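Local atomic coordinates of metallo-beta-lactamase FIM-1 (Pseudomonas aeruginosa, PDB entry 6V3Q), a protein that probably hydrolyses beta-lactam antibiotics to substituted beta-amino acids with the help of zinc, as a class B metallo-beta-lactamase that confers antibiotic resistance. Residues Q17-H22 / N37-E42; V50-D55 / A77-A82. All coordinates share one frame; numbering follows the deposited sequence.

Contact 1 of 2, residues Q17-H22 / N37-E42; sequences QGVWMH and NGLIVE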
ATOM      1  N   GLN A  17     -20.445 -14.390 -16.189  1.00 84.90           N
ATOM      2  CA  GLN A  17     -21.432 -15.281 -15.594  1.00 85.58           C
ATOM      3  C   GLN A  17     -20.744 -16.507 -15.004  1.00 83.39           C
ATOM      4  O   GLN A  17     -20.070 -17.259 -15.718  1.00 80.70           O
ATOM      5  CB  GLN A  17     -22.467 -15.697 -16.636  1.00 95.74           C
ATOM      6  CG  GLN A  17     -23.727 -16.333 -16.046  1.00108.02           C
ATOM      7  CD  GLN A  17     -23.566 -17.813 -15.750  1.00113.11           C
ATOM      8  OE1 GLN A  17     -23.000 -18.560 -16.547  1.00118.54           O
ATOM      9  NE2 GLN A  17     -24.066 -18.244 -14.597  1.00111.41           N
ATOM     10  N   GLY A  18     -20.907 -16.699 -13.698  1.00 77.62           N
ATOM     11  CA  GLY A  18     -20.328 -17.838 -13.014  1.00 84.04           C
ATOM     12  C   GLY A  18     -18.883 -17.683 -12.600  1.00 79.97           C
ATOM     13  O   GLY A  18     -18.281 -18.663 -12.139  1.00 67.40           O
ATOM     14  N   VAL A  19     -18.304 -16.491 -12.746  1.00 61.04           N
ATOM     15  CA  VAL A  19     -16.899 -16.252 -12.429  1.00 60.19           C
ATOM     16  C   VAL A  19     -16.813 -14.973 -11.603  1.00 60.26           C
ATOM     17  O   VAL A  19     -17.139 -13.889 -12.097  1.00 58.82           O
ATOM     18  CB  VAL A  19     -16.026 -16.140 -13.690  1.00 61.03           C
ATOM     19  CG1 VAL A  19     -14.566 -15.938 -13.315  1.00 58.94           C
ATOM     20  CG2 VAL A  19     -16.190 -17.377 -14.568  1.00 57.00           C
ATOM     21  N   TRP A  20     -16.371 -15.096 -10.353  1.00 59.26           N
ATOM     22  CA  TRP A  20     -16.214 -13.964  -9.451  1.00 59.63           C
ATOM     23  C   TRP A  20     -14.742 -13.752  -9.129  1.00 61.57           C
ATOM     24  O   TRP A  20     -13.962 -14.707  -9.053  1.00 62.24           O
ATOM     25  CB  TRP A  20     -16.992 -14.179  -8.145  1.00 59.98           C
ATOM     26  CG  TRP A  20     -18.444 -14.457  -8.345  1.00 62.77           C
ATOM     27  CD1 TRP A  20     -19.003 -15.641  -8.724  1.00 62.12           C
ATOM     28  CD2 TRP A  20     -19.531 -13.538  -8.169  1.00 58.95           C
ATOM     29  NE1 TRP A  20     -20.368 -15.517  -8.802  1.00 64.44           N
ATOM     30  CE2 TRP A  20     -20.719 -14.236  -8.465  1.00 61.62           C
ATOM     31  CE3 TRP A  20     -19.616 -12.193  -7.798  1.00 59.60           C
ATOM     32  CZ2 TRP A  20     -21.976 -13.635  -8.399  1.00 59.31           C
ATOM     33  CZ3 TRP A  20     -20.867 -11.599  -7.730  1.00 62.20           C
ATOM     34  CH2 TRP A  20     -22.027 -12.318  -8.030  1.00 58.08           C
ATOM     35  N   MET A  21     -14.369 -12.491  -8.932  1.00 62.06           N
ATOM     36  CA  MET A  21     -13.029 -12.119  -8.497  1.00 64.17           C
ATOM     37  C   MET A  21     -13.092 -11.648  -7.051  1.00 60.48           C
ATOM     38  O   MET A  21     -13.886 -10.762  -6.720  1.00 60.63           O
ATOM     39  CB  MET A  21     -12.446 -11.016  -9.384  1.00 68.61           C
ATOM     40  CG  MET A  21     -10.945 -10.803  -9.221  1.00 75.74           C
ATOM     41  SD  MET A  21     -10.253  -9.642 -10.425  1.00 82.67           S
ATOM     42  CE  MET A  21     -10.285  -8.108  -9.498  1.00 82.05           C
ATOM     43  N   HIS A  22     -12.275 -12.248  -6.189  1.00 56.48           N
ATOM     44  CA  HIS A  22     -12.155 -11.804  -4.807  1.00 56.76           C
ATOM     45  C   HIS A  22     -10.845 -11.052  -4.619  1.00 59.13           C
ATOM     46  O   HIS A  22      -9.795 -11.472  -5.116  1.00 63.96           O
ATOM     47  CB  HIS A  22     -12.254 -12.972  -3.811  1.00 50.42           C
ATOM     48  CG  HIS A  22     -11.117 -13.947  -3.871  1.00 58.84           C
ATOM     49  ND1 HIS A  22      -9.901 -13.719  -3.262  1.00 56.07           N
ATOM     50  CD2 HIS A  22     -11.032 -15.179  -4.428  1.00 57.12           C
ATOM     51  CE1 HIS A  22      -9.109 -14.758  -3.460  1.00 57.54           C
ATOM     52  NE2 HIS A  22      -9.772 -15.659  -4.163  1.00 55.42           N
ATOM     53  N   ASN A  37      -5.675 -10.600  -5.883  1.00 60.04           N
ATOM     54  CA  ASN A  37      -6.860 -11.100  -6.562  1.00 54.45           C
ATOM     55  C   ASN A  37      -6.882 -12.624  -6.550  1.00 58.62           C
ATOM     56  O   ASN A  37      -5.842 -13.286  -6.582  1.00 61.20           O
ATOM     57  CB  ASN A  37      -6.922 -10.601  -8.008  1.00 57.10           C
ATOM     58  CG  ASN A  37      -6.895  -9.095  -8.109  1.00 60.35           C
ATOM     59  OD1 ASN A  37      -7.422  -8.392  -7.246  1.00 63.21           O
ATOM     60  ND2 ASN A  37      -6.269  -8.586  -9.163  1.00 56.49           N
ATOM     61  N   GLY A  38      -8.089 -13.172  -6.488  1.00 56.06           N
ATOM     62  CA  GLY A  38      -8.314 -14.589  -6.695  1.00 54.18           C
ATOM     63  C   GLY A  38      -9.630 -14.788  -7.415  1.00 58.72           C
ATOM     64  O   GLY A  38     -10.305 -13.808  -7.740  1.00 57.41           O
ATOM     65  N   LEU A  39     -10.020 -16.030  -7.674  1.00 57.71           N
ATOM     66  CA  LEU A  39     -11.264 -16.301  -8.376  1.00 54.71           C
ATOM     67  C   LEU A  39     -12.128 -17.260  -7.571  1.00 52.76           C
ATOM     68  O   LEU A  39     -11.624 -18.114  -6.838  1.00 52.12           O
ATOM     69  CB  LEU A  39     -11.025 -16.899  -9.771  1.00 56.29           C
ATOM     70  CG  LEU A  39     -10.410 -16.036 -10.876  1.00 58.50           C
ATOM     71  CD1 LEU A  39     -10.189 -16.870 -12.132  1.00 60.47           C
ATOM     72  CD2 LEU A  39     -11.285 -14.826 -11.184  1.00 57.79           C
ATOM     73  N   ILE A  40     -13.441 -17.095  -7.710  1.00 50.99           N
ATOM     74  CA  ILE A  40     -14.420 -18.101  -7.318  1.00 54.27           C
ATOM     75  C   ILE A  40     -15.206 -18.459  -8.571  1.00 57.99           C
ATOM     76  O   ILE A  40     -15.834 -17.587  -9.186  1.00 57.22           O
ATOM     77  CB  ILE A  40     -15.353 -17.611  -6.200  1.00 63.05           C
ATOM     78  CG1 ILE A  40     -14.543 -17.188  -4.974  1.00 64.13           C
ATOM     79  CG2 ILE A  40     -16.340 -18.705  -5.824  1.00 59.44           C
ATOM     80  CD1 ILE A  40     -14.698 -15.726  -4.612  1.00 67.05           C
ATOM     81  N   VAL A  41     -15.164 -19.732  -8.953  1.00 58.48           N
ATOM     82  CA  VAL A  41     -15.773 -20.209 -10.189  1.00 55.57           C
ATOM     83  C   VAL A  41     -16.903 -21.160  -9.830  1.00 58.92           C
ATOM     84  O   VAL A  41     -16.671 -22.194  -9.189  1.00 60.88           O
ATOM     85  CB  VAL A  41     -14.751 -20.898 -11.105  1.00 56.71           C
ATOM     86  CG1 VAL A  41     -15.437 -21.393 -12.372  1.00 55.37           C
ATOM     87  CG2 VAL A  41     -13.624 -19.942 -11.444  1.00 54.24           C
ATOM     88  N   GLU A  42     -18.116 -20.813 -10.249  1.00 60.65           N
ATOM     89  CA  GLU A  42     -19.273 -21.657  -9.998  1.00 65.01           C
ATOM     90  C   GLU A  42     -19.171 -22.962 -10.781  1.00 69.24           C
ATOM     91  O   GLU A  42     -18.680 -23.002 -11.911  1.00 67.93           O
ATOM     92  CB  GLU A  42     -20.559 -20.921 -10.376  1.00 63.94           C
ATOM     93  CG  GLU A  42     -20.748 -19.599  -9.655  1.00 73.31           C
ATOM     94  CD  GLU A  42     -21.991 -18.867 -10.111  1.00 87.27           C
ATOM     95  OE1 GLU A  42     -22.909 -19.525 -10.645  1.00 90.86           O
ATOM     96  OE2 GLU A  42     -22.047 -17.635  -9.942  1.00 88.95           O
TER

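Contact 2 of 2, residues V50-D55 / A77-A82; sequences VDTAWD and AVFTHA. With ZN (zinc ion), chain C.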
ATOM      1  N   VAL A  50      -9.831 -20.225  -6.602  1.00 55.94           N
ATOM      2  CA  VAL A  50      -8.478 -20.047  -7.108  1.00 57.42           C
ATOM      3  C   VAL A  50      -7.795 -19.043  -6.192  1.00 55.70           C
ATOM      4  O   VAL A  50      -8.182 -17.870  -6.150  1.00 58.55           O
ATOM      5  CB  VAL A  50      -8.476 -19.580  -8.568  1.00 53.11           C
ATOM      6  CG1 VAL A  50      -7.054 -19.439  -9.082  1.00 56.18           C
ATOM      7  CG2 VAL A  50      -9.267 -20.550  -9.432  1.00 46.56           C
ATOM      8  N   ASP A  51      -6.806 -19.520  -5.432  1.00 54.59           N
ATOM      9  CA  ASP A  51      -6.013 -18.707  -4.514  1.00 61.81           C
ATOM     10  C   ASP A  51      -6.794 -18.239  -3.292  1.00 63.29           C
ATOM     11  O   ASP A  51      -7.973 -17.877  -3.385  1.00 66.45           O
ATOM     12  CB  ASP A  51      -5.416 -17.502  -5.241  1.00 74.99           C
ATOM     13  CG  ASP A  51      -4.289 -17.891  -6.170  1.00 94.56           C
ATOM     14  OD1 ASP A  51      -3.689 -18.963  -5.955  1.00 99.21           O
ATOM     15  OD2 ASP A  51      -3.992 -17.120  -7.102  1.00102.45           O
ATOM     16  N   THR A  52      -6.129 -18.240  -2.140  1.00 62.75           N
ATOM     17  CA  THR A  52      -6.713 -17.785  -0.889  1.00 62.34           C
ATOM     18  C   THR A  52      -6.542 -16.274  -0.760  1.00 60.74           C
ATOM     19  O   THR A  52      -6.080 -15.597  -1.682  1.00 66.04           O
ATOM     20  CB  THR A  52      -6.062 -18.496   0.293  1.00 63.22           C
ATOM     21  OG1 THR A  52      -4.727 -18.005   0.457  1.00 57.83           O
ATOM     22  CG2 THR A  52      -6.000 -19.986   0.051  1.00 66.98           C
ATOM     23  N   ALA A  53      -6.925 -15.730   0.389  1.00 63.76           N
ATOM     24  CA  ALA A  53      -6.598 -14.359   0.737  1.00 60.11           C
ATOM     25  C   ALA A  53      -5.231 -14.346   1.416  1.00 66.59           C
ATOM     26  O   ALA A  53      -4.466 -15.310   1.336  1.00 69.38           O
ATOM     27  CB  ALA A  53      -7.697 -13.761   1.609  1.00 62.51           C
ATOM     28  N   TRP A  54      -4.910 -13.257   2.115  1.00 68.47           N
ATOM     29  CA  TRP A  54      -3.588 -13.145   2.724  1.00 65.99           C
ATOM     30  C   TRP A  54      -3.449 -14.025   3.963  1.00 71.13           C
ATOM     31  O   TRP A  54      -2.358 -14.546   4.226  1.00 71.58           O
ATOM     32  CB  TRP A  54      -3.291 -11.688   3.074  1.00 66.22           C
ATOM     33  CG  TRP A  54      -3.104 -10.809   1.874  1.00 67.23           C
ATOM     34  CD1 TRP A  54      -4.065 -10.076   1.241  1.00 64.13           C
ATOM     35  CD2 TRP A  54      -1.882 -10.569   1.161  1.00 63.12           C
ATOM     36  NE1 TRP A  54      -3.520  -9.395   0.180  1.00 66.89           N
ATOM     37  CE2 TRP A  54      -2.181  -9.679   0.109  1.00 63.24           C
ATOM     38  CE3 TRP A  54      -0.567 -11.018   1.311  1.00 66.26           C
ATOM     39  CZ2 TRP A  54      -1.212  -9.230  -0.789  1.00 65.53           C
ATOM     40  CZ3 TRP A  54       0.395 -10.572   0.417  1.00 69.40           C
ATOM     41  CH2 TRP A  54       0.067  -9.686  -0.618  1.00 68.96           C
ATOM     42  N   ASP A  55      -4.522 -14.200   4.735  1.00 78.16           N
ATOM     43  CA  ASP A  55      -4.453 -14.953   5.981  1.00 83.38           C
ATOM     44  C   ASP A  55      -5.714 -15.794   6.134  1.00 82.27           C
ATOM     45  O   ASP A  55      -6.615 -15.763   5.289  1.00 77.52           O
ATOM     46  CB  ASP A  55      -4.248 -14.018   7.182  1.00 95.18           C
ATOM     47  CG  ASP A  55      -5.333 -12.957   7.299  1.00105.27           C
ATOM     48  OD1 ASP A  55      -6.378 -13.077   6.629  1.00106.39           O
ATOM     49  OD2 ASP A  55      -5.139 -11.991   8.064  1.00110.35           O
ATOM     50  N   ALA A  77     -10.256 -26.168  -4.190  1.00 58.06           N
ATOM     51  CA  ALA A  77      -9.391 -25.001  -4.223  1.00 52.39           C
ATOM     52  C   ALA A  77      -8.063 -25.375  -4.864  1.00 57.74           C
ATOM     53  O   ALA A  77      -7.553 -26.485  -4.679  1.00 62.68           O
ATOM     54  CB  ALA A  77      -9.168 -24.429  -2.820  1.00 52.92           C
ATOM     55  N   VAL A  78      -7.513 -24.436  -5.629  1.00 53.40           N
ATOM     56  CA  VAL A  78      -6.198 -24.577  -6.241  1.00 51.93           C
ATOM     57  C   VAL A  78      -5.452 -23.264  -6.047  1.00 55.75           C
ATOM     58  O   VAL A  78      -6.053 -22.188  -5.977  1.00 55.68           O
ATOM     59  CB  VAL A  78      -6.295 -24.949  -7.739  1.00 53.23           C
ATOM     60  CG1 VAL A  78      -6.990 -23.846  -8.523  1.00 52.59           C
ATOM     61  CG2 VAL A  78      -4.918 -25.257  -8.313  1.00 51.46           C
ATOM     62  N   PHE A  79      -4.134 -23.357  -5.929  1.00 51.02           N
ATOM     63  CA  PHE A  79      -3.291 -22.203  -5.667  1.00 54.30           C
ATOM     64  C   PHE A  79      -2.181 -22.146  -6.707  1.00 56.68           C
ATOM     65  O   PHE A  79      -1.666 -23.178  -7.149  1.00 58.49           O
ATOM     66  CB  PHE A  79      -2.708 -22.273  -4.254  1.00 58.45           C
ATOM     67  CG  PHE A  79      -3.635 -22.906  -3.255  1.00 63.64           C
ATOM     68  CD1 PHE A  79      -4.744 -22.221  -2.784  1.00 69.13           C
ATOM     69  CD2 PHE A  79      -3.408 -24.194  -2.801  1.00 70.05           C
ATOM     70  CE1 PHE A  79      -5.604 -22.807  -1.877  1.00 72.12           C
ATOM     71  CE2 PHE A  79      -4.265 -24.785  -1.887  1.00 75.77           C
ATOM     72  CZ  PHE A  79      -5.363 -24.088  -1.425  1.00 74.33           C
ATOM     73  N   THR A  80      -1.811 -20.924  -7.091  1.00 56.82           N
ATOM     74  CA  THR A  80      -0.930 -20.729  -8.234  1.00 57.10           C
ATOM     75  C   THR A  80       0.555 -20.748  -7.879  1.00 58.51           C
ATOM     76  O   THR A  80       1.373 -21.049  -8.754  1.00 61.32           O
ATOM     77  CB  THR A  80      -1.281 -19.419  -8.949  1.00 59.86           C
ATOM     78  OG1 THR A  80      -1.185 -18.324  -8.032  1.00 65.04           O
ATOM     79  CG2 THR A  80      -2.700 -19.491  -9.498  1.00 55.47           C
ATOM     80  N   HIS A  81       0.925 -20.443  -6.635  1.00 55.86           N
ATOM     81  CA  HIS A  81       2.294 -20.658  -6.168  1.00 62.27           C
ATOM     82  C   HIS A  81       2.317 -20.510  -4.653  1.00 65.35           C
ATOM     83  O   HIS A  81       1.319 -20.136  -4.030  1.00 66.98           O
ATOM     84  CB  HIS A  81       3.299 -19.712  -6.837  1.00 61.52           C
ATOM     85  CG  HIS A  81       3.142 -18.275  -6.452  1.00 70.71           C
ATOM     86  ND1 HIS A  81       2.113 -17.485  -6.917  1.00 72.86           N
ATOM     87  CD2 HIS A  81       3.905 -17.477  -5.669  1.00 74.85           C
ATOM     88  CE1 HIS A  81       2.241 -16.265  -6.427  1.00 71.87           C
ATOM     89  NE2 HIS A  81       3.320 -16.234  -5.666  1.00 79.24           N
ATOM     90  N   ALA A  82       3.474 -20.816  -4.070  1.00 67.89           N
ATOM     91  CA  ALA A  82       3.608 -20.934  -2.619  1.00 67.58           C
ATOM     92  C   ALA A  82       4.176 -19.647  -2.021  1.00 73.62           C
ATOM     93  O   ALA A  82       5.291 -19.593  -1.501  1.00 75.15           O
ATOM     94  CB  ALA A  82       4.467 -22.143  -2.268  1.00 68.32           C
TER
HETATM   95 ZN    ZN C 300       4.538 -14.460  -5.143  1.00 75.02          ZN

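Contact 1 of 2, residues Q17-H22 / N37-E42
His22 lays its imidazole over Gly38, and the fit is close: the CA of Gly38 stands 3.4 Å from the ring centroid and 26° off its normal, a CH-pi contact offset toward the rim. The ring is brought there by a chi1 of 67°, which sets CG between the backbone N and the carbonyl carbon and folds the imidazole across the neighbouring strand. The absence of a side chain at Gly38 lets the ring come this close. The CD2 corner of the His22 ring meets the CD1 methyl of Ile40 at 3.7 Å, while NE2 makes weak hydrogen bonds to the carbonyls of Val50 and Asp51. On the opposite face of the sheet the methyl CD2 of Leu39 reaches CG1 of Val19, and the Met21 thioether, bent at chi3, leads CE to within 3.7 Å of Asn37 OD1. The amide of Asn37 is gripped elsewhere, OD1 by Thr23 and ND2 by the carbonyls of Pro204 and Gly207.

Strands 19-27 and 33-43 form an antiparallel beta hairpin in the N-terminal sheet of the metallo-beta-lactamase fold. Trp20 and Ile40 are a hydrogen-bonded pair, Trp20 N to Ile40 O and Ile40 N to Trp20 O, each 2.8 Å, and helix 56-68 packs on their side through Ile62 and Trp65.

Toward Gly18 the contact becomes more open to solvent and more polar. The extended Glu42 side chain passes alongside Gly18 CA, and Glu42 OE2 accepts a hydrogen bond from Trp20 NE1 at 2.9 Å through its anti lone pair. This bond is nearly straight at 168°, with ring and carboxylate almost coplanar. OE1 has a long, weak ion pair with Lys72, and Gln17 NE2, on an exposed side chain, stays 4.3 Å from Glu42 OE1.

Contact 2 of 2, residues V50-D55 / A77-A82
Asp51 and Thr80 carry the polar part of this contact. The carboxylate, whose CG lies anti to the carbonyl carbon (chi1 -73°), turns back toward 77-82, and Asp51 OD1 accepts a hydrogen bond from Thr80 N (2.9 Å) through its syn lone pair. Asp51 OD2 lies 3.2 Å from Thr80 OG1; Lys86 adds a long, weak ion pair to OD2. A backbone bond from Asp51 N to Val78 O, 2.8 Å long and 167° at the hydrogen, continues the parallel pairing of Val50 with Val78.

These are the C-terminal ends of adjacent parallel strands joined by helix 56-68, a beta-alpha-beta crossover of the metallo-beta-lactamase fold. Farther along 77-82, His81 binds zinc through NE2 at 2.2 Å, alongside His83 ND1 and His145 NE2. Thr80, whose N is held by Asp51, directly precedes His81, so this bond probably helps to fix the backbone next to the metal ligand.

Apolar contacts complete the interface. Val50 CG2 and Val78 CG1 lie side by side at 4.1 Å, with Phe161 against Val50. The Thr52 methyl CG2 meets Phe79 CE1 at 3.4 Å.

Overall arrangement
Both contacts belong to the same mixed sheet, with centres about 13 Å apart, and they meet where Leu39 O probably accepts a hydrogen bond from Val50 N at 2.8 Å. Contact 1 joins two long antiparallel strands through repeated backbone bonds; it is largely buried but reaches solvent at its Gly18 end. Contact 2 is smaller, wholly buried in its touching residues and nearer the centre of the chain, where regular pairing gives way to loops and the buried Asp51 carboxylate supplements a single backbone bond. Contact 2 carries one zinc ligand, His81, just after its bonded residues, whereas the side chain of Asn37 in contact 1 remains about 12 Å from the metal.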